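Local atomic coordinates of D-psicose 3-epimerase (Agrobacterium tumefaciens, PDB entry 2HK0), a protein that interconverts D-fructose and D-psicose by epimerising the sugar at C3, a reaction in which a bound metal plays a pivotal part. Residues V140-Y146 / N177-N181. Residues are numbered along the deposited sequence; the frame is centred on the assembly and turned at random.
Sequences VDKAGDY and NHVLN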
loop_
_atom_site.group_PDB
_atom_site.type_symbol
_atom_site.label_atom_id
_atom_site.label_comp_id
_atom_site.label_asym_id
_atom_site.label_seq_id
_atom_site.Cartn_x
_atom_site.Cartn_y
_atom_site.Cartn_z
ATOM N N VAL A 140 13.294 -10.871 -32.186
ATOM C CA VAL A 140 12.149 -11.613 -31.692
ATOM C C VAL A 140 10.931 -11.440 -32.604
ATOM O O VAL A 140 10.703 -10.365 -33.151
ATOM C CB VAL A 140 11.835 -11.153 -30.243
ATOM C CG1 VAL A 140 10.369 -11.225 -29.969
ATOM C CG2 VAL A 140 12.611 -12.013 -29.255
ATOM N N ASP A 141 10.160 -12.513 -32.757
ATOM C CA ASP A 141 8.963 -12.524 -33.602
ATOM C C ASP A 141 7.717 -12.749 -32.732
ATOM O O ASP A 141 7.216 -13.873 -32.616
ATOM C CB ASP A 141 9.128 -13.634 -34.647
ATOM C CG ASP A 141 7.889 -13.849 -35.481
ATOM O OD1 ASP A 141 7.093 -12.899 -35.642
ATOM O OD2 ASP A 141 7.727 -14.983 -35.989
ATOM N N LYS A 142 7.204 -11.668 -32.141
ATOM C CA LYS A 142 6.060 -11.762 -31.239
ATOM C C LYS A 142 4.796 -12.348 -31.844
ATOM O O LYS A 142 4.230 -13.291 -31.298
ATOM C CB LYS A 142 5.742 -10.389 -30.610
ATOM C CG LYS A 142 4.706 -10.459 -29.474
ATOM C CD LYS A 142 4.324 -9.073 -28.978
ATOM C CE LYS A 142 3.186 -9.113 -27.988
ATOM N NZ LYS A 142 3.623 -9.661 -26.702
ATOM N N ALA A 143 4.348 -11.779 -32.959
ATOM C CA ALA A 143 3.141 -12.248 -33.631
ATOM C C ALA A 143 3.269 -13.711 -34.033
ATOM O O ALA A 143 2.345 -14.500 -33.835
ATOM C CB ALA A 143 2.861 -11.387 -34.871
ATOM N N GLY A 144 4.419 -14.064 -34.598
ATOM C CA GLY A 144 4.651 -15.432 -35.022
ATOM C C GLY A 144 4.673 -16.415 -33.864
ATOM O O GLY A 144 4.023 -17.462 -33.914
ATOM N N ASP A 145 5.418 -16.100 -32.810
ATOM C CA ASP A 145 5.486 -17.000 -31.664
ATOM C C ASP A 145 4.113 -17.150 -31.002
ATOM O O ASP A 145 3.770 -18.219 -30.486
ATOM C CB ASP A 145 6.510 -16.497 -30.643
ATOM C CG ASP A 145 7.926 -16.539 -31.176
ATOM O OD1 ASP A 145 8.179 -17.327 -32.118
ATOM O OD2 ASP A 145 8.789 -15.797 -30.643
ATOM N N TYR A 146 3.328 -16.083 -31.020
ATOM C CA TYR A 146 1.989 -16.130 -30.434
ATOM C C TYR A 146 1.123 -17.117 -31.228
ATOM O O TYR A 146 0.542 -18.063 -30.672
ATOM C CB TYR A 146 1.345 -14.751 -30.495
ATOM C CG TYR A 146 -0.092 -14.746 -30.034
ATOM C CD1 TYR A 146 -0.406 -14.572 -28.688
ATOM C CD2 TYR A 146 -1.137 -14.951 -30.937
ATOM C CE1 TYR A 146 -1.724 -14.605 -28.245
ATOM C CE2 TYR A 146 -2.461 -14.989 -30.506
ATOM C CZ TYR A 146 -2.742 -14.815 -29.156
ATOM O OH TYR A 146 -4.036 -14.864 -28.699
ATOM N N ASN A 177 9.848 -13.581 -21.042
ATOM C CA ASN A 177 8.991 -13.947 -22.168
ATOM C C ASN A 177 8.565 -12.664 -22.856
ATOM O O ASN A 177 8.473 -11.604 -22.222
ATOM C CB ASN A 177 7.764 -14.757 -21.727
ATOM C CG ASN A 177 7.016 -15.377 -22.913
ATOM O OD1 ASN A 177 6.021 -14.843 -23.381
ATOM N ND2 ASN A 177 7.516 -16.513 -23.407
ATOM N N HIS A 178 8.320 -12.759 -24.159
ATOM C CA HIS A 178 7.952 -11.590 -24.937
ATOM C C HIS A 178 6.572 -11.694 -25.534
ATOM O O HIS A 178 6.167 -10.800 -26.275
ATOM C CB HIS A 178 8.938 -11.420 -26.077
ATOM C CG HIS A 178 9.034 -12.631 -26.947
ATOM N ND1 HIS A 178 9.645 -13.792 -26.529
ATOM C CD2 HIS A 178 8.562 -12.879 -28.192
ATOM C CE1 HIS A 178 9.548 -14.706 -27.480
ATOM N NE2 HIS A 178 8.897 -14.176 -28.502
ATOM N N VAL A 179 5.860 -12.776 -25.225
ATOM C CA VAL A 179 4.526 -12.986 -25.785
ATOM C C VAL A 179 3.362 -12.714 -24.820
ATOM O O VAL A 179 2.444 -11.975 -25.155
ATOM C CB VAL A 179 4.420 -14.427 -26.344
ATOM C CG1 VAL A 179 3.025 -14.681 -26.922
ATOM C CG2 VAL A 179 5.498 -14.625 -27.416
ATOM N N LEU A 180 3.404 -13.318 -23.635
ATOM C CA LEU A 180 2.351 -13.119 -22.624
ATOM C C LEU A 180 3.009 -12.511 -21.365
ATOM O O LEU A 180 3.719 -13.203 -20.625
ATOM C CB LEU A 180 1.680 -14.463 -22.293
ATOM C CG LEU A 180 1.202 -15.307 -23.496
ATOM C CD1 LEU A 180 0.650 -16.657 -23.019
ATOM C CD2 LEU A 180 0.111 -14.558 -24.263
ATOM N N ASN A 181 2.786 -11.213 -21.149
ATOM C CA ASN A 181 3.357 -10.482 -20.013
ATOM C C ASN A 181 2.287 -9.974 -19.072
ATOM O O ASN A 181 2.571 -9.530 -17.955
ATOM C CB ASN A 181 4.129 -9.265 -20.512
ATOM C CG ASN A 181 5.302 -9.642 -21.370
ATOM O OD1 ASN A 181 5.509 -9.071 -22.432
ATOM N ND2 ASN A 181 6.082 -10.616 -20.914
HETATM O O HOH W 1 3.371 -8.321 -24.527
#
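His178 meets Asp145 at the C-terminal end of the strands of a TIM barrel, where the loop after strand 166-170 lies against the first turn of helix 142-162. The imidazole points its NE2 edge at the carboxylate: NE2 donates to OD2 of Asp145 over 2.7 Å, on the anti lone pair and within the ring plane, while the two flat groups stand 73° apart. CG of His178 lies between its backbone N and carbonyl carbon (chi1 56°), which sends the ring toward the helix. One face of the imidazole takes CG2 of Val140 in a CH-pi contact, 4.2 Å from the ring centroid, although the Val140 side chain is less surely placed; the opposite face carries CG2 of Val179, offset toward the rim. With Tyr136 bonded to ND1, both ring nitrogens are engaged and the rotation of the imidazole is fixed. CG1 of Val179 also lies in the plane of the Tyr146 ring, at its edge, 3.9 Å from CD1; the phenol OH reaches Asp192. Lys142 runs extended alongside the loop and bends only at its last torsion (chi4 72°), so that one ammonium grips two successive carbonyls, His178 O at 2.8 Å and Val179 O at 3.0 Å. Trp280 of a second subunit packs on Lys142, His178 and Asn181. A water bridges the two segments, accepting from Lys142 NZ at 2.6 Å and donating to Asn181 OD1 at 3.1 Å.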